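Local coordinates for protein putative non-ribosomal peptide synthetase (Actinomadura parvosata subsp. kistnae, PDB 6M7L) that probably works as a condensation-family domain within a non-ribosomal peptide synthetase, the multidomain machinery that assembles peptides without a ribosome, at residues A[108-113]-A[133-138]; A[141-146]-A[397-402]; A[276-281]-A[329-334]; A[282-287]-A[293-298]. One frame throughout, in Å; residues are numbered along the deposited sequence.

Contact 1: residues A[108-113]-A[133-138]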
loop_
_atom_site.group_PDB
_atom_site.type_symbol
_atom_site.label_atom_id
_atom_site.label_comp_id
_atom_site.label_asym_id
_atom_site.label_seq_id
_atom_site.Cartn_x
_atom_site.Cartn_y
_atom_site.Cartn_z
ATOM N N ASP A 108 -19.612 -11.308 -21.050
ATOM C CA ASP A 108 -20.492 -12.470 -21.015
ATOM C C ASP A 108 -19.841 -13.711 -20.413
ATOM O O ASP A 108 -20.340 -14.265 -19.427
ATOM C CB ASP A 108 -20.949 -12.766 -22.447
ATOM C CG ASP A 108 -22.218 -13.574 -22.507
ATOM O OD1 ASP A 108 -22.857 -13.761 -21.451
ATOM O OD2 ASP A 108 -22.576 -14.023 -23.618
ATOM N N GLU A 109 -18.720 -14.145 -20.988
ATOM C CA GLU A 109 -18.124 -15.437 -20.673
ATOM C C GLU A 109 -16.873 -15.332 -19.809
ATOM O O GLU A 109 -16.182 -16.339 -19.614
ATOM C CB GLU A 109 -17.805 -16.189 -21.968
ATOM C CG GLU A 109 -16.880 -15.442 -22.913
ATOM C CD GLU A 109 -17.143 -15.776 -24.369
ATOM O OE1 GLU A 109 -16.402 -15.275 -25.243
ATOM O OE2 GLU A 109 -18.097 -16.535 -24.641
ATOM N N LEU A 110 -16.566 -14.151 -19.282
ATOM C CA LEU A 110 -15.395 -13.985 -18.426
ATOM C C LEU A 110 -15.522 -14.724 -17.093
ATOM O O LEU A 110 -14.529 -15.306 -16.636
ATOM C CB LEU A 110 -15.111 -12.501 -18.179
ATOM C CG LEU A 110 -14.130 -11.869 -19.167
ATOM C CD1 LEU A 110 -13.787 -10.452 -18.749
ATOM C CD2 LEU A 110 -12.873 -12.720 -19.284
ATOM N N PRO A 111 -16.685 -14.714 -16.422
ATOM C CA PRO A 111 -16.800 -15.509 -15.184
ATOM C C PRO A 111 -16.402 -16.966 -15.350
ATOM O O PRO A 111 -15.631 -17.492 -14.536
ATOM C CB PRO A 111 -18.281 -15.354 -14.821
ATOM C CG PRO A 111 -18.636 -14.019 -15.328
ATOM C CD PRO A 111 -17.870 -13.855 -16.613
ATOM N N GLY A 112 -16.897 -17.633 -16.393
ATOM C CA GLY A 112 -16.568 -19.037 -16.577
ATOM C C GLY A 112 -15.115 -19.255 -16.949
ATOM O O GLY A 112 -14.478 -20.199 -16.472
ATOM N N LEU A 113 -14.571 -18.388 -17.804
ATOM C CA LEU A 113 -13.180 -18.534 -18.220
ATOM C C LEU A 113 -12.232 -18.349 -17.043
ATOM O O LEU A 113 -11.290 -19.129 -16.863
ATOM C CB LEU A 113 -12.863 -17.538 -19.332
ATOM C CG LEU A 113 -13.465 -17.906 -20.685
ATOM C CD1 LEU A 113 -13.401 -16.731 -21.638
ATOM C CD2 LEU A 113 -12.724 -19.099 -21.255
ATOM N N HIS A 133 -3.298 -15.792 -18.334
ATOM C CA HIS A 133 -4.348 -15.936 -19.337
ATOM C C HIS A 133 -4.876 -14.548 -19.672
ATOM O O HIS A 133 -5.540 -13.917 -18.843
ATOM C CB HIS A 133 -5.471 -16.841 -18.835
ATOM C CG HIS A 133 -4.983 -18.095 -18.180
ATOM N ND1 HIS A 133 -4.899 -19.299 -18.845
ATOM C CD2 HIS A 133 -4.545 -18.329 -16.921
ATOM C CE1 HIS A 133 -4.434 -20.222 -18.022
ATOM N NE2 HIS A 133 -4.212 -19.659 -16.848
ATOM N N LEU A 134 -4.579 -14.076 -20.879
ATOM C CA LEU A 134 -5.051 -12.779 -21.337
ATOM C C LEU A 134 -6.359 -12.955 -22.095
ATOM O O LEU A 134 -6.483 -13.855 -22.934
ATOM C CB LEU A 134 -4.003 -12.109 -22.226
ATOM C CG LEU A 134 -4.367 -10.739 -22.797
ATOM C CD1 LEU A 134 -4.745 -9.778 -21.680
ATOM C CD2 LEU A 134 -3.211 -10.188 -23.616
ATOM N N PHE A 135 -7.335 -12.096 -21.797
ATOM C CA PHE A 135 -8.671 -12.169 -22.387
ATOM C C PHE A 135 -8.984 -10.850 -23.079
ATOM O O PHE A 135 -9.501 -9.914 -22.450
ATOM C CB PHE A 135 -9.717 -12.498 -21.326
ATOM C CG PHE A 135 -9.484 -13.813 -20.640
ATOM C CD1 PHE A 135 -9.923 -14.995 -21.214
ATOM C CD2 PHE A 135 -8.822 -13.868 -19.423
ATOM C CE1 PHE A 135 -9.708 -16.211 -20.586
ATOM C CE2 PHE A 135 -8.605 -15.082 -18.790
ATOM C CZ PHE A 135 -9.049 -16.254 -19.374
ATOM N N PRO A 136 -8.682 -10.728 -24.372
ATOM C CA PRO A 136 -8.995 -9.490 -25.104
ATOM C C PRO A 136 -10.499 -9.308 -25.248
ATOM O O PRO A 136 -11.200 -10.184 -25.761
ATOM C CB PRO A 136 -8.320 -9.701 -26.465
ATOM C CG PRO A 136 -7.301 -10.772 -26.230
ATOM C CD PRO A 136 -7.889 -11.664 -25.185
ATOM N N LEU A 137 -10.992 -8.158 -24.788
ATOM C CA LEU A 137 -12.391 -7.778 -24.936
ATOM C C LEU A 137 -12.590 -6.781 -26.069
ATOM O O LEU A 137 -13.451 -6.977 -26.932
ATOM C CB LEU A 137 -12.916 -7.195 -23.620
ATOM C CG LEU A 137 -12.795 -8.127 -22.414
ATOM C CD1 LEU A 137 -13.064 -7.374 -21.121
ATOM C CD2 LEU A 137 -13.745 -9.307 -22.564
ATOM N N THR A 138 -11.813 -5.702 -26.069
ATOM C CA THR A 138 -11.701 -4.770 -27.181
ATOM C C THR A 138 -10.221 -4.487 -27.407
ATOM O O THR A 138 -9.352 -5.050 -26.736
ATOM C CB THR A 138 -12.463 -3.464 -26.918
ATOM O OG1 THR A 138 -11.769 -2.695 -25.928
ATOM C CG2 THR A 138 -13.880 -3.743 -26.433
#

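Contact 2: residues A[141-146]-A[397-402]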
loop_
_atom_site.group_PDB
_atom_site.type_symbol
_atom_site.label_atom_id
_atom_site.label_comp_id
_atom_site.label_asym_id
_atom_site.label_seq_id
_atom_site.Cartn_x
_atom_site.Cartn_y
_atom_site.Cartn_z
ATOM N N GLU A 141 -9.479 -2.698 -24.090
ATOM C CA GLU A 141 -9.920 -3.295 -22.833
ATOM C C GLU A 141 -9.635 -4.788 -22.864
ATOM O O GLU A 141 -10.077 -5.488 -23.780
ATOM C CB GLU A 141 -11.408 -3.035 -22.589
ATOM C CG GLU A 141 -12.000 -3.853 -21.453
ATOM C CD GLU A 141 -12.923 -3.040 -20.566
ATOM O OE1 GLU A 141 -12.706 -1.815 -20.450
ATOM O OE2 GLU A 141 -13.862 -3.622 -19.982
ATOM N N GLN A 142 -8.888 -5.263 -21.870
ATOM C CA GLN A 142 -8.598 -6.677 -21.704
ATOM C C GLN A 142 -8.720 -7.024 -20.228
ATOM O O GLN A 142 -8.743 -6.146 -19.363
ATOM C CB GLN A 142 -7.193 -7.048 -22.204
ATOM C CG GLN A 142 -6.770 -6.405 -23.521
ATOM C CD GLN A 142 -6.217 -5.004 -23.340
ATOM O OE1 GLN A 142 -6.086 -4.516 -22.218
ATOM N NE2 GLN A 142 -5.889 -4.349 -24.448
ATOM N N VAL A 143 -8.790 -8.321 -19.942
ATOM C CA VAL A 143 -8.720 -8.824 -18.575
ATOM C C VAL A 143 -7.603 -9.853 -18.504
ATOM O O VAL A 143 -7.591 -10.818 -19.277
ATOM C CB VAL A 143 -10.057 -9.420 -18.103
ATOM C CG1 VAL A 143 -9.847 -10.262 -16.851
ATOM C CG2 VAL A 143 -11.047 -8.306 -17.821
ATOM N N LEU A 144 -6.663 -9.634 -17.587
ATOM C CA LEU A 144 -5.513 -10.504 -17.395
ATOM C C LEU A 144 -5.708 -11.324 -16.132
ATOM O O LEU A 144 -6.042 -10.776 -15.077
ATOM C CB LEU A 144 -4.221 -9.693 -17.295
ATOM C CG LEU A 144 -2.975 -10.503 -16.933
ATOM C CD1 LEU A 144 -2.652 -11.490 -18.045
ATOM C CD2 LEU A 144 -1.788 -9.589 -16.646
ATOM N N LEU A 145 -5.504 -12.632 -16.243
ATOM C CA LEU A 145 -5.552 -13.538 -15.106
ATOM C C LEU A 145 -4.163 -14.112 -14.882
ATOM O O LEU A 145 -3.523 -14.587 -15.825
ATOM C CB LEU A 145 -6.558 -14.669 -15.333
ATOM C CG LEU A 145 -6.543 -15.803 -14.302
ATOM C CD1 LEU A 145 -7.009 -15.316 -12.935
ATOM C CD2 LEU A 145 -7.393 -16.968 -14.775
ATOM N N VAL A 146 -3.696 -14.051 -13.641
ATOM C CA VAL A 146 -2.429 -14.650 -13.242
ATOM C C VAL A 146 -2.740 -15.705 -12.195
ATOM O O VAL A 146 -3.347 -15.401 -11.161
ATOM C CB VAL A 146 -1.442 -13.605 -12.697
ATOM C CG1 VAL A 146 -0.153 -14.282 -12.241
ATOM C CG2 VAL A 146 -1.153 -12.545 -13.753
ATOM N N SER A 397 -7.721 -2.185 -12.550
ATOM C CA SER A 397 -8.675 -2.416 -11.474
ATOM C C SER A 397 -8.885 -3.914 -11.303
ATOM O O SER A 397 -8.868 -4.652 -12.302
ATOM C CB SER A 397 -10.016 -1.726 -11.741
ATOM O OG SER A 397 -10.617 -2.211 -12.930
ATOM N N PRO A 398 -9.083 -4.390 -10.076
ATOM C CA PRO A 398 -9.192 -5.837 -9.853
ATOM C C PRO A 398 -10.553 -6.387 -10.253
ATOM O O PRO A 398 -11.590 -5.745 -10.068
ATOM C CB PRO A 398 -8.964 -5.974 -8.344
ATOM C CG PRO A 398 -9.443 -4.682 -7.785
ATOM C CD PRO A 398 -9.115 -3.630 -8.813
ATOM N N VAL A 399 -10.534 -7.593 -10.806
ATOM C CA VAL A 399 -11.743 -8.317 -11.187
ATOM C C VAL A 399 -12.018 -9.362 -10.111
ATOM O O VAL A 399 -11.133 -10.184 -9.826
ATOM C CB VAL A 399 -11.593 -8.978 -12.565
ATOM C CG1 VAL A 399 -12.810 -9.847 -12.880
ATOM C CG2 VAL A 399 -11.378 -7.921 -13.639
ATOM N N PRO A 400 -13.201 -9.370 -9.496
ATOM C CA PRO A 400 -13.469 -10.346 -8.436
ATOM C C PRO A 400 -13.491 -11.764 -8.981
ATOM O O PRO A 400 -13.931 -12.013 -10.104
ATOM C CB PRO A 400 -14.845 -9.924 -7.908
ATOM C CG PRO A 400 -15.483 -9.227 -9.061
ATOM C CD PRO A 400 -14.360 -8.500 -9.745
ATOM N N MET A 401 -12.995 -12.688 -8.170
ATOM C CA MET A 401 -13.006 -14.116 -8.431
ATOM C C MET A 401 -13.801 -14.814 -7.337
ATOM O O MET A 401 -13.991 -14.259 -6.248
ATOM C CB MET A 401 -11.576 -14.678 -8.466
ATOM C CG MET A 401 -10.663 -14.050 -9.503
ATOM S SD MET A 401 -10.738 -14.875 -11.102
ATOM C CE MET A 401 -10.413 -16.568 -10.615
ATOM N N PRO A 402 -14.289 -16.027 -7.588
ATOM C CA PRO A 402 -14.906 -16.805 -6.507
ATOM C C PRO A 402 -13.900 -17.087 -5.400
ATOM O O PRO A 402 -12.691 -16.897 -5.551
ATOM C CB PRO A 402 -15.359 -18.092 -7.204
ATOM C CG PRO A 402 -15.532 -17.700 -8.633
ATOM C CD PRO A 402 -14.457 -16.681 -8.899
#

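Contact 3: residues A[276-281]-A[329-334]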
loop_
_atom_site.group_PDB
_atom_site.type_symbol
_atom_site.label_atom_id
_atom_site.label_comp_id
_atom_site.label_asym_id
_atom_site.label_seq_id
_atom_site.Cartn_x
_atom_site.Cartn_y
_atom_site.Cartn_z
ATOM N N VAL A 276 -13.492 -13.826 19.717
ATOM C CA VAL A 276 -14.170 -14.593 18.676
ATOM C C VAL A 276 -13.712 -16.047 18.698
ATOM O O VAL A 276 -14.499 -16.965 18.436
ATOM C CB VAL A 276 -13.940 -13.942 17.299
ATOM C CG1 VAL A 276 -14.638 -14.739 16.204
ATOM C CG2 VAL A 276 -14.426 -12.502 17.307
ATOM N N HIS A 277 -12.432 -16.278 19.006
ATOM C CA HIS A 277 -11.929 -17.641 19.156
ATOM C C HIS A 277 -12.722 -18.401 20.212
ATOM O O HIS A 277 -13.151 -19.537 19.984
ATOM C CB HIS A 277 -10.440 -17.597 19.513
ATOM C CG HIS A 277 -9.795 -18.940 19.662
ATOM N ND1 HIS A 277 -10.485 -20.127 19.542
ATOM C CD2 HIS A 277 -8.509 -19.279 19.923
ATOM C CE1 HIS A 277 -9.656 -21.138 19.728
ATOM N NE2 HIS A 277 -8.450 -20.650 19.959
ATOM N N ALA A 278 -12.934 -17.779 21.375
ATOM C CA ALA A 278 -13.685 -18.434 22.440
ATOM C C ALA A 278 -15.126 -18.689 22.018
ATOM O O ALA A 278 -15.663 -19.782 22.231
ATOM C CB ALA A 278 -13.633 -17.591 23.714
ATOM N N ALA A 279 -15.769 -17.687 21.411
ATOM C CA ALA A 279 -17.147 -17.854 20.960
ATOM C C ALA A 279 -17.260 -18.983 19.944
ATOM O O ALA A 279 -18.114 -19.868 20.074
ATOM C CB ALA A 279 -17.665 -16.544 20.371
ATOM N N LEU A 280 -16.395 -18.972 18.927
ATOM C CA LEU A 280 -16.421 -20.020 17.913
ATOM C C LEU A 280 -16.154 -21.388 18.528
ATOM O O LEU A 280 -16.769 -22.387 18.134
ATOM C CB LEU A 280 -15.397 -19.707 16.819
ATOM C CG LEU A 280 -15.406 -20.542 15.537
ATOM C CD1 LEU A 280 -16.739 -20.417 14.817
ATOM C CD2 LEU A 280 -14.265 -20.112 14.629
ATOM N N ALA A 281 -15.246 -21.450 19.506
ATOM C CA ALA A 281 -14.952 -22.715 20.170
ATOM C C ALA A 281 -16.165 -23.250 20.922
ATOM O O ALA A 281 -16.340 -24.469 21.027
ATOM C CB ALA A 281 -13.768 -22.540 21.122
ATOM N N PRO A 329 -16.782 -24.790 31.286
ATOM C CA PRO A 329 -16.227 -23.448 31.474
ATOM C C PRO A 329 -17.186 -22.368 31.003
ATOM O O PRO A 329 -18.022 -22.577 30.122
ATOM C CB PRO A 329 -14.957 -23.464 30.610
ATOM C CG PRO A 329 -14.801 -24.892 30.122
ATOM C CD PRO A 329 -16.162 -25.485 30.148
ATOM N N ALA A 330 -17.053 -21.197 31.616
ATOM C CA ALA A 330 -17.790 -20.023 31.180
ATOM C C ALA A 330 -17.017 -19.305 30.078
ATOM O O ALA A 330 -15.838 -19.571 29.838
ATOM C CB ALA A 330 -18.056 -19.086 32.357
ATOM N N PHE A 331 -17.703 -18.380 29.400
ATOM C CA PHE A 331 -17.071 -17.651 28.304
ATOM C C PHE A 331 -15.806 -16.940 28.768
ATOM O O PHE A 331 -14.787 -16.955 28.068
ATOM C CB PHE A 331 -18.052 -16.652 27.696
ATOM C CG PHE A 331 -17.429 -15.740 26.679
ATOM C CD1 PHE A 331 -17.168 -14.414 26.987
ATOM C CD2 PHE A 331 -17.095 -16.210 25.419
ATOM C CE1 PHE A 331 -16.592 -13.571 26.055
ATOM C CE2 PHE A 331 -16.517 -15.374 24.482
ATOM C CZ PHE A 331 -16.266 -14.051 24.801
ATOM N N THR A 332 -15.851 -16.313 29.946
ATOM C CA THR A 332 -14.647 -15.704 30.502
ATOM C C THR A 332 -13.558 -16.747 30.720
ATOM O O THR A 332 -12.378 -16.491 30.454
ATOM C CB THR A 332 -14.969 -14.992 31.816
ATOM O OG1 THR A 332 -15.651 -15.894 32.697
ATOM C CG2 THR A 332 -15.842 -13.780 31.566
ATOM N N GLU A 333 -13.939 -17.933 31.201
ATOM C CA GLU A 333 -12.959 -18.987 31.426
ATOM C C GLU A 333 -12.455 -19.561 30.109
ATOM O O GLU A 333 -11.265 -19.873 29.976
ATOM C CB GLU A 333 -13.565 -20.084 32.300
ATOM C CG GLU A 333 -12.580 -21.148 32.743
ATOM C CD GLU A 333 -13.189 -22.117 33.739
ATOM O OE1 GLU A 333 -14.413 -22.023 33.983
ATOM O OE2 GLU A 333 -12.447 -22.965 34.280
ATOM N N ILE A 334 -13.343 -19.704 29.122
ATOM C CA ILE A 334 -12.918 -20.158 27.801
ATOM C C ILE A 334 -12.042 -19.104 27.137
ATOM O O ILE A 334 -11.072 -19.429 26.441
ATOM C CB ILE A 334 -14.146 -20.509 26.942
ATOM C CG1 ILE A 334 -14.931 -21.645 27.597
ATOM C CG2 ILE A 334 -13.730 -20.889 25.529
ATOM C CD1 ILE A 334 -16.228 -21.975 26.912
#

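Contact 4: residues A[282-287]-A[293-298]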
loop_
_atom_site.group_PDB
_atom_site.type_symbol
_atom_site.label_atom_id
_atom_site.label_comp_id
_atom_site.label_asym_id
_atom_site.label_seq_id
_atom_site.Cartn_x
_atom_site.Cartn_y
_atom_site.Cartn_z
ATOM N N MET A 282 -17.006 -22.361 21.453
ATOM C CA MET A 282 -18.237 -22.808 22.095
ATOM C C MET A 282 -19.229 -23.333 21.067
ATOM O O MET A 282 -19.848 -24.383 21.272
ATOM C CB MET A 282 -18.859 -21.665 22.898
ATOM C CG MET A 282 -17.947 -21.093 23.967
ATOM S SD MET A 282 -18.692 -19.747 24.909
ATOM C CE MET A 282 -19.930 -20.631 25.848
ATOM N N LEU A 283 -19.384 -22.617 19.951
ATOM C CA LEU A 283 -20.339 -23.023 18.925
ATOM C C LEU A 283 -19.985 -24.389 18.355
ATOM O O LEU A 283 -20.839 -25.278 18.263
ATOM C CB LEU A 283 -20.389 -21.973 17.816
ATOM C CG LEU A 283 -21.375 -22.246 16.682
ATOM C CD1 LEU A 283 -22.806 -22.188 17.190
ATOM C CD2 LEU A 283 -21.161 -21.257 15.555
ATOM N N LEU A 284 -18.723 -24.574 17.959
ATOM C CA LEU A 284 -18.304 -25.864 17.423
ATOM C C LEU A 284 -18.402 -26.962 18.470
ATOM O O LEU A 284 -18.712 -28.111 18.137
ATOM C CB LEU A 284 -16.878 -25.772 16.885
ATOM C CG LEU A 284 -16.655 -24.796 15.731
ATOM C CD1 LEU A 284 -15.239 -24.929 15.194
ATOM C CD2 LEU A 284 -17.678 -25.025 14.630
ATOM N N SER A 285 -18.142 -26.630 19.736
ATOM C CA SER A 285 -18.232 -27.626 20.798
ATOM C C SER A 285 -19.645 -28.179 20.915
ATOM O O SER A 285 -19.835 -29.390 21.074
ATOM C CB SER A 285 -17.789 -27.017 22.127
ATOM O OG SER A 285 -17.822 -27.975 23.170
ATOM N N ARG A 286 -20.650 -27.307 20.834
ATOM C CA ARG A 286 -22.032 -27.752 20.974
ATOM C C ARG A 286 -22.554 -28.383 19.688
ATOM O O ARG A 286 -23.327 -29.346 19.738
ATOM C CB ARG A 286 -22.914 -26.576 21.395
ATOM C CG ARG A 286 -22.615 -26.063 22.794
ATOM C CD ARG A 286 -23.344 -26.885 23.841
ATOM N NE ARG A 286 -24.788 -26.695 23.747
ATOM C CZ ARG A 286 -25.454 -25.732 24.377
ATOM N NH1 ARG A 286 -26.768 -25.626 24.233
ATOM N NH2 ARG A 286 -24.804 -24.873 25.150
ATOM N N LEU A 287 -22.144 -27.855 18.532
ATOM C CA LEU A 287 -22.575 -28.427 17.261
ATOM C C LEU A 287 -22.057 -29.849 17.095
ATOM O O LEU A 287 -22.803 -30.754 16.706
ATOM C CB LEU A 287 -22.103 -27.548 16.102
ATOM C CG LEU A 287 -22.818 -26.213 15.907
ATOM C CD1 LEU A 287 -22.176 -25.434 14.771
ATOM C CD2 LEU A 287 -24.298 -26.437 15.644
ATOM N N VAL A 293 -12.111 -28.572 21.141
ATOM C CA VAL A 293 -12.186 -28.027 19.791
ATOM C C VAL A 293 -10.848 -27.383 19.450
ATOM O O VAL A 293 -10.213 -26.752 20.302
ATOM C CB VAL A 293 -13.348 -27.023 19.661
ATOM C CG1 VAL A 293 -13.306 -26.019 20.793
ATOM C CG2 VAL A 293 -13.318 -26.324 18.311
ATOM N N THR A 294 -10.414 -27.564 18.205
ATOM C CA THR A 294 -9.141 -27.040 17.720
ATOM C C THR A 294 -9.398 -26.279 16.427
ATOM O O THR A 294 -9.655 -26.892 15.387
ATOM C CB THR A 294 -8.131 -28.167 17.485
ATOM O OG1 THR A 294 -7.957 -28.923 18.690
ATOM C CG2 THR A 294 -6.787 -27.596 17.047
ATOM N N ILE A 295 -9.343 -24.955 16.491
ATOM C CA ILE A 295 -9.366 -24.129 15.302
ATOM C C ILE A 295 -7.934 -23.748 14.951
ATOM O O ILE A 295 -7.001 -23.947 15.728
ATOM C CB ILE A 295 -10.245 -22.869 15.476
ATOM C CG1 ILE A 295 -9.547 -21.863 16.393
ATOM C CG2 ILE A 295 -11.624 -23.240 16.006
ATOM C CD1 ILE A 295 -9.570 -20.445 15.869
ATOM N N GLY A 296 -7.752 -23.188 13.752
ATOM C CA GLY A 296 -6.453 -22.736 13.314
ATOM C C GLY A 296 -6.531 -21.301 12.827
ATOM O O GLY A 296 -7.605 -20.699 12.760
ATOM N N THR A 297 -5.365 -20.756 12.500
ATOM C CA THR A 297 -5.294 -19.426 11.915
ATOM C C THR A 297 -4.087 -19.380 10.996
ATOM O O THR A 297 -3.053 -19.987 11.290
ATOM C CB THR A 297 -5.214 -18.330 12.989
ATOM O OG1 THR A 297 -5.298 -17.040 12.367
ATOM C CG2 THR A 297 -3.914 -18.423 13.782
ATOM N N ARG A 298 -4.233 -18.686 9.871
ATOM C CA ARG A 298 -3.136 -18.521 8.930
ATOM C C ARG A 298 -2.350 -17.272 9.299
ATOM O O ARG A 298 -2.906 -16.169 9.338
ATOM C CB ARG A 298 -3.638 -18.423 7.491
ATOM C CG ARG A 298 -2.521 -18.539 6.461
ATOM C CD ARG A 298 -2.977 -18.117 5.077
ATOM N NE ARG A 298 -3.169 -16.673 4.986
ATOM C CZ ARG A 298 -2.224 -15.815 4.613
ATOM N NH1 ARG A 298 -1.014 -16.256 4.295
ATOM N NH2 ARG A 298 -2.488 -14.518 4.558
#

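Contact 1: residues A[108-113]-A[133-138]
The phenyl ring of F135 is met obliquely by two leucines of the facing helix turn. L110 works at its root: its CD2 lies 3.8 Å from F135 CB and equally far from F135 CG. Farther out along the ring, L113 brings CB to 3.6 Å from F135 CE1, and the CD1 methyl of the same leucine reaches F135 CE1 at 3.9 Å. The ring is turned to the helix because F135 carries CG opposite its carbonyl carbon and beside its backbone N (chi1 -60°), on a bond from CA that already points at the partner. These segments belong to a beta-alpha-beta unit in which helix 110-119 connects the parallel neighbouring strands 100-102 and 130-136, so the two leucines are part of the helix's hold on the strand that follows it. Two residues on from F135, L137 meets L110 tip to tip, its CD1 being 4.0 Å from L110 CD1. Between the CA atoms of L110 and F135 the gap is 8.0 Å, a span that the side chains bridge. An alanine in place of F135 would probably leave a gap beneath the first helix turn, with L110 CD2 and L113 CB deprived of their shared partner. F135 also packs on L114 and R117 farther along the helix, while L110 continues on to V143 of strand 141-149.

Contact 2: residues A[141-146]-A[397-402]
V143 and V399 bring the two backbones nearest, with their CA atoms 8.0 Å apart, and they do so across an intervening strand: 45-53 runs antiparallel between 141-149 and 395-399 in the mixed sheet, which leaves the outer two parallel. Contact is therefore made by side chains leaning over the middle strand. V399 points toward the partner, and its CG2 methyl comes to 4.2 Å from V143 CG2; V399 also rests on A49 of strand 45-53, whose small side chain is consistent with this reach. Past the strand, M401 meets L145 at about a right angle, with SD 4.2 Å from L145 CD1. The methionine chain is folded at both later torsions (chi2 -89°, chi3 -53°), which turns the thioether back on the leucine. L145 reaches it with CG opposite its backbone N (chi1 171°). Helix 110-119 packs on the same group, through L110 on V143 and through L114 on both L145 and M401. E141, at the start of its strand, instead pairs with R51 and R53 of the middle strand. Both touches across the segments are apolar and lie near the outer limit of close packing, so the contact depends on the fit of shapes and gives little directional hold.

Contact 3: residues A[276-281]-A[329-334]
Apolar packing carries this meeting of helices, and A278 is at its centre. The methyl carbon CB of A278 faces two side chains one turn apart on the partner helix: F331 CE2 at 3.7 Å and I334 CG2 at 3.8 Å. F331 leans in from its helix start with CG opposite the backbone N (chi1 173°), which carries the CD2-CE2 side of the ring nearer than the direction of its CB alone would suggest. I334 points directly at the partner and presents its CG2 branch, which lies opposite its own backbone N. With so small a residue on one side, the backbones come close, and the CA atoms of A278 and I334 are 5.7 Å apart. A279 adds a longer touch, its CB standing 4.4 Å from F331 CE2.

A second kind of approach involves the ring edge: A279 N lies near the plane of the F331 ring, 3.9 Å from CE2. This is a close approach and not a bond. Helix 272-288 is held in its own turns by bonds such as L280 N to V276 O.

Residue A330 occupies the N-cap of helix 331-346, and F331 just after it packs also on V457 of helix 440-459 and on P461. All the touching residues are buried and the side chains that meet are all apolar, so the two helices are joined by desolvation and close fit, and the segments share no polar bond that would set their angle.

Contact 4: residues A[282-287]-A[293-298]
L284 of the helix meets V293 and I295 of the strand that follows it. V293 offers a single methyl, CG2, which stands 3.9 Å from L284 CB and the same distance from L284 CD1, so one methyl touches the leucine at both its root and its tip, while the two side chains cross at about a right angle. I295 adds its CG2 branch, 4.1 Å from L284 CD1. The torsions explain which branches are used: V293 holds CG1 between its backbone N and carbonyl carbon (chi1 49°) and thereby turns CG2 to the leucine, while L284 keeps CG opposite its carbonyl carbon (chi1 -62°).

In the fold this is an alpha-beta connection: helix 272-288 turns at once into strand 292-299, and the strand's first residues fold back on the helix they have just left. The turn between them is tied by S285 OG, which bonds to R290 O.

Further out, the strand is fixed by its neighbours. Backbone bonds join V293 to V323 and I295 to L321 of the antiparallel strand 317-324, and G296 to V374 and L376 of strand 374-380, on whose V374 the side chain of L284 also rests. Past the packed residues the strand runs on to R298, whose NH2 makes a salt bridge with E156 of helix 155-172, joining it to an earlier part of the chain.

The four contacts fall into two pairs on opposite sides of the chain's centre, in keeping with the two-lobed build of condensation domains. Contacts 1 and 2 lie about 9 Å apart between centres and share one sheet, in which strands 130-136 and 141-149 are hydrogen-bonded neighbours. The centres of contacts 3 and 4 are about 10 Å apart, and the two touch, H277 packing on I295; both use helix 272-288. Across the domain, centres are 35 to 46 Å apart. Along the chain contact 1 closes first; contact 4 is nested within contact 3, and both within the long loop closed by contact 2. Strand 395-399 therefore returns from the second group to complete the first sheet, tying both regions into one domain.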